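Local coordinates for protein PKS (PDB 4OQJ) that probably catalyses chain-extending condensations of acyl-carrier-protein-bound intermediates, as a ketosynthase-containing polyketide synthase involved in making the antibiotic oxazolomycin, at residues A[192-197]-A[439-444]; A[363-368]-A[377-382]; A[557-562]-A[661-666]; A[562-567]-A[572-577]. One frame throughout, in Å; residues are numbered along the deposited sequence.

Following the chain from the N terminus, the start of helix 195-209 meets strand 441-448, and contact 1 closes that long loop. Contact 2 is nested inside it, a short closure in which the turn after strand 360-363 meets helix 376-390. The two touch through S196 and L197 against G377, M378 and L381, and all four segments belong to the ketosynthase. Further along, contact 3 closes the loop from helix 557-566 to helix 660-673, and contact 4, nested within it, joins 557-566 to the helix that follows. These two share A562 and lie some 53 to 59 Å, centre to centre, from the first pair.

Contact 1. Residues A[192-197]-A[439-444]; sequences ACSTSL and GGTNAH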
loop_
_atom_site.group_PDB
_atom_site.type_symbol
_atom_site.label_atom_id
_atom_site.label_comp_id
_atom_site.label_asym_id
_atom_site.label_seq_id
_atom_site.Cartn_x
_atom_site.Cartn_y
_atom_site.Cartn_z
ATOM N N ALA A 192 -9.355 1.977 -5.864
ATOM C CA ALA A 192 -10.220 2.450 -6.945
ATOM C C ALA A 192 -9.831 3.869 -7.414
ATOM O O ALA A 192 -8.660 4.121 -7.667
ATOM C CB ALA A 192 -11.699 2.383 -6.508
ATOM N N CYS A 193 -10.792 4.779 -7.555
ATOM C CA CYS A 193 -10.553 6.077 -8.210
ATOM C C CYS A 193 -9.499 6.942 -7.534
ATOM O O CYS A 193 -8.961 7.856 -8.157
ATOM C CB CYS A 193 -11.856 6.905 -8.286
ATOM S SG CYS A 193 -13.342 5.951 -8.364
ATOM N N SER A 194 -9.199 6.668 -6.270
ATOM C CA SER A 194 -8.186 7.441 -5.544
ATOM C C SER A 194 -6.803 6.801 -5.526
ATOM O O SER A 194 -5.859 7.364 -4.944
ATOM C CB SER A 194 -8.655 7.679 -4.109
ATOM O OG SER A 194 -8.951 6.454 -3.469
ATOM N N THR A 195 -6.670 5.645 -6.176
ATOM C CA THR A 195 -5.412 4.896 -6.193
ATOM C C THR A 195 -4.166 5.751 -6.414
ATOM O O THR A 195 -3.170 5.585 -5.718
ATOM C CB THR A 195 -5.443 3.802 -7.296
ATOM O OG1 THR A 195 -6.417 2.806 -6.949
ATOM C CG2 THR A 195 -4.080 3.153 -7.471
ATOM N N SER A 196 -4.211 6.664 -7.385
ATOM C CA SER A 196 -3.035 7.457 -7.722
ATOM C C SER A 196 -2.467 8.237 -6.567
ATOM O O SER A 196 -1.252 8.238 -6.358
ATOM C CB SER A 196 -3.353 8.463 -8.848
ATOM O OG SER A 196 -3.484 7.822 -10.095
ATOM N N LEU A 197 -3.319 8.984 -5.876
ATOM C CA LEU A 197 -2.840 9.832 -4.788
ATOM C C LEU A 197 -2.540 9.048 -3.518
ATOM O O LEU A 197 -1.677 9.440 -2.747
ATOM C CB LEU A 197 -3.849 10.933 -4.510
ATOM C CG LEU A 197 -4.140 11.870 -5.693
ATOM C CD1 LEU A 197 -4.992 13.054 -5.223
ATOM C CD2 LEU A 197 -2.857 12.363 -6.393
ATOM N N GLY A 439 -15.820 3.340 -2.599
ATOM C CA GLY A 439 -15.409 2.609 -1.413
ATOM C C GLY A 439 -14.945 3.548 -0.314
ATOM O O GLY A 439 -14.685 3.128 0.831
ATOM N N GLY A 440 -14.808 4.820 -0.672
ATOM C CA GLY A 440 -14.697 5.886 0.307
ATOM C C GLY A 440 -13.309 6.242 0.799
ATOM O O GLY A 440 -13.192 6.976 1.778
ATOM N N THR A 441 -12.259 5.749 0.151
ATOM C CA THR A 441 -10.921 6.178 0.550
ATOM C C THR A 441 -10.600 7.470 -0.195
ATOM O O THR A 441 -10.621 7.517 -1.427
ATOM C CB THR A 441 -9.868 5.096 0.301
ATOM O OG1 THR A 441 -10.009 4.096 1.315
ATOM C CG2 THR A 441 -8.443 5.672 0.380
ATOM N N ASN A 442 -10.344 8.520 0.591
ATOM C CA ASN A 442 -10.110 9.868 0.101
ATOM C C ASN A 442 -8.667 10.268 0.238
ATOM O O ASN A 442 -8.020 9.891 1.193
ATOM C CB ASN A 442 -10.955 10.864 0.879
ATOM C CG ASN A 442 -12.413 10.472 0.933
ATOM O OD1 ASN A 442 -13.021 10.222 -0.094
ATOM N ND2 ASN A 442 -12.984 10.414 2.148
ATOM N N ALA A 443 -8.174 11.062 -0.704
ATOM C CA ALA A 443 -6.816 11.564 -0.664
ATOM C C ALA A 443 -6.776 13.024 -1.099
ATOM O O ALA A 443 -7.569 13.451 -1.947
ATOM C CB ALA A 443 -5.928 10.736 -1.546
ATOM N N HIS A 444 -5.869 13.786 -0.501
ATOM C CA HIS A 444 -5.628 15.175 -0.898
ATOM C C HIS A 444 -4.141 15.459 -0.730
ATOM O O HIS A 444 -3.531 15.064 0.259
ATOM C CB HIS A 444 -6.473 16.138 -0.068
ATOM C CG HIS A 444 -6.467 17.560 -0.564
ATOM N ND1 HIS A 444 -7.295 18.004 -1.577
ATOM C CD2 HIS A 444 -5.746 18.638 -0.167
ATOM C CE1 HIS A 444 -7.093 19.300 -1.767
ATOM N NE2 HIS A 444 -6.168 19.710 -0.918
#
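L197 and A443 bring the two backbones closest, with their CA atoms 6.0 Å apart; S194 and N442 are the other near pair, CA atoms 6.4 Å apart, three residues back on the helix side and one on the strand side. Residues 193-194 form a 3-10 turn that runs into helix 195-209, whereas G439 and G440, both at positive phi, swing the other chain into strand 441-448. The buried contact has two points. At the first, S194 OG lies 2.8 Å from T441 O, a distance that suits a hydrogen bond, but T191 OG1 is also in reach, so the proton's place is not settled. OG reaches this place by standing between the backbone N and the carbonyl carbon of S194 (chi1 56°); T441 CG2 lies 4.0 Å from S194 OG. The hydroxyl of T441 is engaged differently, with N289 and with S186 O of the second subunit, so the strand start also meets the dimer interface. At the second point L197 CB abuts A443 CB at 3.6 Å, while L197 CD1 comes to 4.2 Å from A443 O. Within the turn, A192 O takes two donors, T195 N at 2.9 Å and T195 OG1 at 2.7 Å, the latter in the carbonyl plane on a lone pair; the T195 hydroxyl, also bonded to T191 N, is held against the start of the helix. By its TACSTS sequence C193 is probably the nucleophile, and the arrangement is consistent with the nucleophilic elbow of a thiolase-fold ketosynthase, backed by strand 441-448.

Contact 2. Residues A[363-368]-A[377-382]; sequences GSVKTN and GMAGLI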
loop_
_atom_site.group_PDB
_atom_site.type_symbol
_atom_site.label_atom_id
_atom_site.label_comp_id
_atom_site.label_asym_id
_atom_site.label_seq_id
_atom_site.Cartn_x
_atom_site.Cartn_y
_atom_site.Cartn_z
ATOM N N GLY A 363 -10.811 23.683 -10.653
ATOM C CA GLY A 363 -10.907 23.086 -11.973
ATOM C C GLY A 363 -10.907 21.576 -11.927
ATOM O O GLY A 363 -10.682 20.987 -10.869
ATOM N N SER A 364 -11.161 20.949 -13.074
ATOM C CA SER A 364 -11.101 19.493 -13.177
ATOM C C SER A 364 -10.568 19.028 -14.529
ATOM O O SER A 364 -11.157 19.342 -15.573
ATOM C CB SER A 364 -12.476 18.875 -12.960
ATOM O OG SER A 364 -12.382 17.467 -13.166
ATOM N N VAL A 365 -9.464 18.282 -14.511
ATOM C CA VAL A 365 -8.901 17.710 -15.737
ATOM C C VAL A 365 -9.828 16.643 -16.328
ATOM O O VAL A 365 -9.681 16.248 -17.484
ATOM C CB VAL A 365 -7.510 17.104 -15.497
ATOM C CG1 VAL A 365 -7.590 15.761 -14.716
ATOM C CG2 VAL A 365 -6.766 16.940 -16.804
ATOM N N LYS A 366 -10.791 16.169 -15.550
ATOM C CA LYS A 366 -11.765 15.243 -16.115
ATOM C C LYS A 366 -12.554 15.925 -17.250
ATOM O O LYS A 366 -13.091 15.239 -18.113
ATOM C CB LYS A 366 -12.703 14.712 -15.034
ATOM C CG LYS A 366 -11.961 13.803 -14.032
ATOM C CD LYS A 366 -12.904 13.097 -13.092
ATOM C CE LYS A 366 -12.140 12.157 -12.155
ATOM N NZ LYS A 366 -11.111 12.896 -11.384
ATOM N N THR A 367 -12.577 17.261 -17.279
ATOM C CA THR A 367 -13.274 17.983 -18.357
ATOM C C THR A 367 -12.471 17.941 -19.664
ATOM O O THR A 367 -13.043 18.104 -20.747
ATOM C CB THR A 367 -13.560 19.466 -17.999
ATOM O OG1 THR A 367 -12.329 20.209 -17.933
ATOM C CG2 THR A 367 -14.312 19.576 -16.680
ATOM N N ASN A 368 -11.160 17.724 -19.560
ATOM C CA ASN A 368 -10.310 17.557 -20.741
ATOM C C ASN A 368 -10.315 16.104 -21.222
ATOM O O ASN A 368 -10.593 15.830 -22.387
ATOM C CB ASN A 368 -8.848 17.970 -20.466
ATOM C CG ASN A 368 -8.704 19.393 -19.971
ATOM O OD1 ASN A 368 -8.839 19.680 -18.777
ATOM N ND2 ASN A 368 -8.374 20.290 -20.885
ATOM N N GLY A 377 -6.098 10.385 -10.446
ATOM C CA GLY A 377 -5.278 11.231 -9.611
ATOM C C GLY A 377 -3.968 11.616 -10.266
ATOM O O GLY A 377 -3.420 12.682 -9.959
HETATM N N MSE A 378 -3.442 10.763 -11.144
HETATM C CA MSE A 378 -2.219 11.117 -11.884
HETATM C C MSE A 378 -2.513 12.245 -12.867
HETATM O O MSE A 378 -1.743 13.188 -12.993
HETATM C CB MSE A 378 -1.648 9.913 -12.659
HETATM C CG MSE A 378 -0.747 8.966 -11.860
HETATM SE SE MSE A 378 0.837 9.851 -11.124
HETATM C CE MSE A 378 0.114 9.714 -9.420
ATOM N N ALA A 379 -3.632 12.148 -13.568
ATOM C CA ALA A 379 -3.997 13.193 -14.508
ATOM C C ALA A 379 -4.183 14.522 -13.751
ATOM O O ALA A 379 -3.733 15.576 -14.205
ATOM C CB ALA A 379 -5.261 12.811 -15.271
ATOM N N GLY A 380 -4.784 14.460 -12.571
ATOM C CA GLY A 380 -5.010 15.659 -11.765
ATOM C C GLY A 380 -3.721 16.250 -11.178
ATOM O O GLY A 380 -3.514 17.459 -11.209
ATOM N N LEU A 381 -2.859 15.392 -10.636
ATOM C CA LEU A 381 -1.614 15.841 -10.019
ATOM C C LEU A 381 -0.649 16.385 -11.069
ATOM O O LEU A 381 -0.046 17.449 -10.879
ATOM C CB LEU A 381 -0.963 14.699 -9.233
ATOM C CG LEU A 381 0.392 14.978 -8.563
ATOM C CD1 LEU A 381 0.336 16.196 -7.651
ATOM C CD2 LEU A 381 0.837 13.755 -7.782
ATOM N N ILE A 382 -0.519 15.674 -12.187
ATOM C CA ILE A 382 0.412 16.094 -13.216
ATOM C C ILE A 382 -0.063 17.390 -13.861
ATOM O O ILE A 382 0.759 18.234 -14.139
ATOM C CB ILE A 382 0.646 14.990 -14.269
ATOM C CG1 ILE A 382 1.468 13.869 -13.621
ATOM C CG2 ILE A 382 1.424 15.542 -15.475
ATOM C CD1 ILE A 382 1.627 12.613 -14.457
#
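V365 and the helix carrying A379 and G380 meet inside the thiolase fold of the ketosynthase, where the S364-V365 turn leaves strand 360-363 just ahead of the KTNVGH sequence. The contact is small and made by van der Waals packing. V365 CG1 does the touching: it lies 3.8 Å from A379 CB and just as far from G380 N, resting on the helix backbone where G380 contributes no side chain. The methyl is aimed there because it sits in the crowded position between the backbone N and the carbonyl carbon (chi1 74°), which leaves CG2 anti to the N. F41 and L45 of helix 38-46 also pack on V365, as does the side chain of K383. The turn that presents the valine is braced from within. S364 OG accepts from K366 N at 3.1 Å in a bent capping bond, with an N-H...O angle of 138°. S364 O is gripped by two donors of T367: N at 3.0 Å, and OG1 at 2.8 Å, which approaches almost in line with the C=O bond (175°). V365 N is bonded to E327, and K366 sends its amine to H329 O, so the turn is also tied to the neighbouring strand 325-327 and the loop after it. L381 of helix 376-390 meets L197 of helix 195-209. These two helices form the buried central layer of the five-layered alpha-beta-alpha-beta-alpha thiolase fold, and V365 packs on the first of them.

Contact 3. Residues A[557-562]-A[661-666]; sequences PEHAAA and TAFLLG
H559 reaches across from helix 557-566 to F663 of helix 660-673, and these two side chains make the contact's close approach. The CB of H559 leaves the helix toward the partner segment, and CG continues anti to the backbone N (chi1 170°), which carries the imidazole across to the other helix. ND1 turns to the first turn of that helix, where it is hydrogen-bonded to the backbone N of G660; since that N-H must be the donor, ND1 is probably the unprotonated nitrogen. CE1, the next atom round, carries the closest approach, 3.5 Å from F663 CD2. It also lies 4.0 Å from F663 CB, so it is lodged where the phenylalanine side chain leaves its helix. NE2 at the tip is 3.9 Å from the same F663 CD2. F663 comes to meet it with CG likewise anti to its own N (chi1 166°). The two rings stand nearly perpendicular, planes at 89° and centroids 5.2 Å apart, in an oblique meeting. The bond through ND1 helps fix the rotation of the imidazole. Around the pair, P653 and V659 pack on H559 from the loop leading to helix 660-673. V600 of helix 594-610 packs on H559 and A560, and T604 of the same helix on L664, so helix 594-610 touches both partners.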
loop_
_atom_site.group_PDB
_atom_site.type_symbol
_atom_site.label_atom_id
_atom_site.label_comp_id
_atom_site.label_asym_id
_atom_site.label_seq_id
_atom_site.Cartn_x
_atom_site.Cartn_y
_atom_site.Cartn_z
ATOM N N PRO A 557 53.567 19.163 -28.569
ATOM C CA PRO A 557 53.669 20.054 -27.405
ATOM C C PRO A 557 52.409 20.876 -27.149
ATOM O O PRO A 557 52.023 21.033 -25.998
ATOM C CB PRO A 557 54.848 20.970 -27.757
ATOM C CG PRO A 557 55.573 20.287 -28.879
ATOM C CD PRO A 557 54.548 19.510 -29.615
ATOM N N GLU A 558 51.779 21.389 -28.199
ATOM C CA GLU A 558 50.539 22.137 -28.035
ATOM C C GLU A 558 49.442 21.244 -27.458
ATOM O O GLU A 558 48.696 21.651 -26.558
ATOM C CB GLU A 558 50.090 22.729 -29.373
ATOM C CG GLU A 558 48.863 23.625 -29.271
ATOM C CD GLU A 558 48.271 23.966 -30.626
ATOM O OE1 GLU A 558 47.027 24.028 -30.729
ATOM O OE2 GLU A 558 49.047 24.178 -31.583
ATOM N N HIS A 559 49.347 20.024 -27.976
ATOM C CA HIS A 559 48.354 19.077 -27.499
ATOM C C HIS A 559 48.626 18.680 -26.049
ATOM O O HIS A 559 47.705 18.603 -25.236
ATOM C CB HIS A 559 48.329 17.817 -28.368
ATOM C CG HIS A 559 47.506 16.713 -27.781
ATOM N ND1 HIS A 559 46.145 16.814 -27.595
ATOM C CD2 HIS A 559 47.861 15.492 -27.320
ATOM C CE1 HIS A 559 45.692 15.696 -27.049
ATOM N NE2 HIS A 559 46.713 14.880 -26.871
ATOM N N ALA A 560 49.898 18.419 -25.746
ATOM C CA ALA A 560 50.295 18.010 -24.403
ATOM C C ALA A 560 49.967 19.103 -23.402
ATOM O O ALA A 560 49.387 18.831 -22.359
ATOM C CB ALA A 560 51.781 17.681 -24.367
ATOM N N ALA A 561 50.323 20.340 -23.732
ATOM C CA ALA A 561 50.092 21.477 -22.840
ATOM C C ALA A 561 48.603 21.725 -22.594
ATOM O O ALA A 561 48.196 22.060 -21.473
ATOM C CB ALA A 561 50.751 22.725 -23.409
ATOM N N ALA A 562 47.787 21.536 -23.625
ATOM C CA ALA A 562 46.337 21.698 -23.500
ATOM C C ALA A 562 45.708 20.669 -22.554
ATOM O O ALA A 562 44.911 21.016 -21.668
ATOM C CB ALA A 562 45.683 21.609 -24.876
ATOM N N THR A 661 41.330 18.777 -25.007
ATOM C CA THR A 661 40.172 18.078 -24.472
ATOM C C THR A 661 39.283 17.550 -25.593
ATOM O O THR A 661 38.719 16.465 -25.481
ATOM C CB THR A 661 39.357 19.000 -23.540
ATOM O OG1 THR A 661 40.153 19.342 -22.401
ATOM C CG2 THR A 661 38.091 18.314 -23.063
ATOM N N ALA A 662 39.176 18.305 -26.680
ATOM C CA ALA A 662 38.387 17.871 -27.833
ATOM C C ALA A 662 38.884 16.526 -28.356
ATOM O O ALA A 662 38.092 15.666 -28.736
ATOM C CB ALA A 662 38.446 18.903 -28.920
ATOM N N PHE A 663 40.199 16.337 -28.375
ATOM C CA PHE A 663 40.741 15.072 -28.844
ATOM C C PHE A 663 40.442 13.948 -27.866
ATOM O O PHE A 663 40.021 12.860 -28.258
ATOM C CB PHE A 663 42.250 15.145 -29.051
ATOM C CG PHE A 663 42.874 13.795 -29.215
ATOM C CD1 PHE A 663 42.771 13.121 -30.420
ATOM C CD2 PHE A 663 43.508 13.171 -28.153
ATOM C CE1 PHE A 663 43.323 11.856 -30.575
ATOM C CE2 PHE A 663 44.070 11.908 -28.301
ATOM C CZ PHE A 663 43.973 11.252 -29.518
ATOM N N LEU A 664 40.685 14.213 -26.590
ATOM C CA LEU A 664 40.476 13.220 -25.550
ATOM C C LEU A 664 39.022 12.755 -25.499
ATOM O O LEU A 664 38.749 11.573 -25.351
ATOM C CB LEU A 664 40.880 13.783 -24.199
ATOM C CG LEU A 664 40.775 12.826 -23.016
ATOM C CD1 LEU A 664 41.524 11.532 -23.302
ATOM C CD2 LEU A 664 41.337 13.487 -21.785
ATOM N N LEU A 665 38.087 13.689 -25.632
ATOM C CA LEU A 665 36.664 13.339 -25.602
ATOM C C LEU A 665 36.264 12.503 -26.825
ATOM O O LEU A 665 35.453 11.599 -26.727
ATOM C CB LEU A 665 35.806 14.605 -25.526
ATOM C CG LEU A 665 35.875 15.433 -24.241
ATOM C CD1 LEU A 665 35.060 16.710 -24.402
ATOM C CD2 LEU A 665 35.390 14.638 -23.053
ATOM N N GLY A 666 36.843 12.816 -27.979
ATOM C CA GLY A 666 36.618 12.040 -29.187
ATOM C C GLY A 666 37.144 10.624 -29.068
ATOM O O GLY A 666 36.556 9.680 -29.608
#

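Contact 4. Residues A[562-567]-A[572-577]; sequences ALYEEA and EHFDRC
Y564 meets F574 and D575 in an interhelical contact between two consecutive helices, 557-566 and 568-581, joined at A567. That alanine alone separates them, being both the first residue to leave the first helix and the N-cap of the second. The aromatic pair is the firm part. Y564 CE1 lies 3.7 Å from F574 CD1, and CD1 of the tyrosine is 4.1 Å from F574 CB. The side chains cross at about a right angle, with ring planes 79° apart and centroids separated by 5.7 Å, an oblique meeting. Both rings leave their helices with CG anti to the backbone N (chi1 -163° for Y564, -168° for F574), which carries each ring toward the other helix. F570, whose ring also meets F574, and L589 of helix 585-590 pack against the same two residues. At the outer end the tyrosine hydroxyl and the D575 carboxylate are modelled too close together for their direct contact to be trusted. A water lies 3.0 Å from Y564 OH and donates to D575 OD2 at 2.8 Å, a bridge to be read with the same caution.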
loop_
_atom_site.group_PDB
_atom_site.type_symbol
_atom_site.label_atom_id
_atom_site.label_comp_id
_atom_site.label_asym_id
_atom_site.label_seq_id
_atom_site.Cartn_x
_atom_site.Cartn_y
_atom_site.Cartn_z
ATOM N N ALA A 562 47.787 21.536 -23.625
ATOM C CA ALA A 562 46.337 21.698 -23.500
ATOM C C ALA A 562 45.708 20.669 -22.554
ATOM O O ALA A 562 44.911 21.016 -21.668
ATOM C CB ALA A 562 45.683 21.609 -24.876
ATOM N N LEU A 563 46.031 19.398 -22.749
ATOM C CA LEU A 563 45.521 18.368 -21.857
ATOM C C LEU A 563 45.997 18.597 -20.421
ATOM O O LEU A 563 45.249 18.369 -19.466
ATOM C CB LEU A 563 45.950 16.971 -22.314
ATOM C CG LEU A 563 45.181 16.339 -23.478
ATOM C CD1 LEU A 563 45.706 14.938 -23.737
ATOM C CD2 LEU A 563 43.678 16.311 -23.236
ATOM N N TYR A 564 47.246 19.029 -20.280
ATOM C CA TYR A 564 47.832 19.252 -18.972
ATOM C C TYR A 564 47.063 20.339 -18.242
ATOM O O TYR A 564 46.762 20.207 -17.061
ATOM C CB TYR A 564 49.305 19.649 -19.092
ATOM C CG TYR A 564 50.085 19.501 -17.801
ATOM C CD1 TYR A 564 50.597 18.265 -17.416
ATOM C CD2 TYR A 564 50.312 20.588 -16.967
ATOM C CE1 TYR A 564 51.323 18.116 -16.247
ATOM C CE2 TYR A 564 51.035 20.444 -15.786
ATOM C CZ TYR A 564 51.535 19.206 -15.434
ATOM O OH TYR A 564 52.249 19.050 -14.265
ATOM N N GLU A 565 46.748 21.410 -18.961
ATOM C CA GLU A 565 46.003 22.523 -18.393
ATOM C C GLU A 565 44.546 22.169 -18.134
ATOM O O GLU A 565 43.987 22.562 -17.110
ATOM C CB GLU A 565 46.088 23.734 -19.331
ATOM C CG GLU A 565 45.446 25.005 -18.794
ATOM C CD GLU A 565 45.405 26.110 -19.835
ATOM O OE1 GLU A 565 46.464 26.720 -20.095
ATOM O OE2 GLU A 565 44.317 26.361 -20.401
ATOM N N GLU A 566 43.937 21.412 -19.046
ATOM C CA GLU A 566 42.479 21.259 -19.063
ATOM C C GLU A 566 41.947 20.009 -18.377
ATOM O O GLU A 566 40.796 19.997 -17.926
ATOM C CB GLU A 566 41.978 21.265 -20.510
ATOM C CG GLU A 566 42.349 22.509 -21.299
ATOM C CD GLU A 566 42.221 22.302 -22.799
ATOM O OE1 GLU A 566 41.635 21.281 -23.208
ATOM O OE2 GLU A 566 42.714 23.152 -23.570
ATOM N N ALA A 567 42.760 18.956 -18.309
ATOM C CA ALA A 567 42.304 17.673 -17.763
ATOM C C ALA A 567 43.085 17.252 -16.507
ATOM O O ALA A 567 44.248 16.851 -16.576
ATOM C CB ALA A 567 42.395 16.586 -18.842
ATOM N N GLU A 572 47.602 14.585 -13.438
ATOM C CA GLU A 572 48.055 13.651 -12.405
ATOM C C GLU A 572 49.018 12.609 -12.963
ATOM O O GLU A 572 50.146 12.480 -12.492
ATOM C CB GLU A 572 46.866 12.935 -11.747
ATOM C CG GLU A 572 47.288 11.857 -10.730
ATOM C CD GLU A 572 46.149 10.950 -10.284
ATOM O OE1 GLU A 572 44.966 11.314 -10.475
ATOM O OE2 GLU A 572 46.449 9.861 -9.743
ATOM N N HIS A 573 48.569 11.851 -13.956
ATOM C CA HIS A 573 49.380 10.756 -14.491
ATOM C C HIS A 573 50.593 11.239 -15.276
ATOM O O HIS A 573 51.611 10.544 -15.350
ATOM C CB HIS A 573 48.518 9.854 -15.363
ATOM C CG HIS A 573 47.398 9.209 -14.611
ATOM N ND1 HIS A 573 47.613 8.256 -13.642
ATOM C CD2 HIS A 573 46.059 9.404 -14.661
ATOM C CE1 HIS A 573 46.450 7.880 -13.133
ATOM N NE2 HIS A 573 45.494 8.562 -13.733
ATOM N N PHE A 574 50.501 12.420 -15.874
ATOM C CA PHE A 574 51.652 12.962 -16.589
ATOM C C PHE A 574 52.753 13.328 -15.592
ATOM O O PHE A 574 53.926 13.049 -15.830
ATOM C CB PHE A 574 51.257 14.182 -17.431
ATOM C CG PHE A 574 52.324 14.618 -18.402
ATOM C CD1 PHE A 574 53.321 15.485 -18.010
ATOM C CD2 PHE A 574 52.328 14.147 -19.705
ATOM C CE1 PHE A 574 54.304 15.879 -18.901
ATOM C CE2 PHE A 574 53.294 14.529 -20.592
ATOM C CZ PHE A 574 54.290 15.400 -20.194
ATOM N N ASP A 575 52.372 13.969 -14.489
ATOM C CA ASP A 575 53.328 14.323 -13.444
ATOM C C ASP A 575 54.044 13.077 -12.943
ATOM O O ASP A 575 55.270 13.050 -12.831
ATOM C CB ASP A 575 52.633 15.029 -12.277
ATOM C CG ASP A 575 52.356 16.497 -12.553
ATOM O OD1 ASP A 575 52.907 17.049 -13.532
ATOM O OD2 ASP A 575 51.591 17.110 -11.771
ATOM N N ARG A 576 53.274 12.035 -12.659
ATOM C CA ARG A 576 53.851 10.812 -12.119
ATOM C C ARG A 576 54.703 10.093 -13.160
ATOM O O ARG A 576 55.728 9.503 -12.824
ATOM C CB ARG A 576 52.744 9.903 -11.587
ATOM C CG ARG A 576 51.974 10.542 -10.426
ATOM C CD ARG A 576 50.968 9.597 -9.776
ATOM N NE ARG A 576 50.133 10.300 -8.801
ATOM C CZ ARG A 576 50.490 10.566 -7.543
ATOM N NH1 ARG A 576 51.680 10.187 -7.077
ATOM N NH2 ARG A 576 49.648 11.214 -6.744
ATOM N N CYS A 577 54.300 10.160 -14.425
ATOM C CA CYS A 577 55.097 9.574 -15.499
ATOM C C CYS A 577 56.419 10.316 -15.676
ATOM O O CYS A 577 57.445 9.703 -15.940
ATOM C CB CYS A 577 54.328 9.588 -16.817
ATOM S SG CYS A 577 55.283 8.954 -18.202
HETATM O O HOH W 1 50.707 19.735 -11.792
#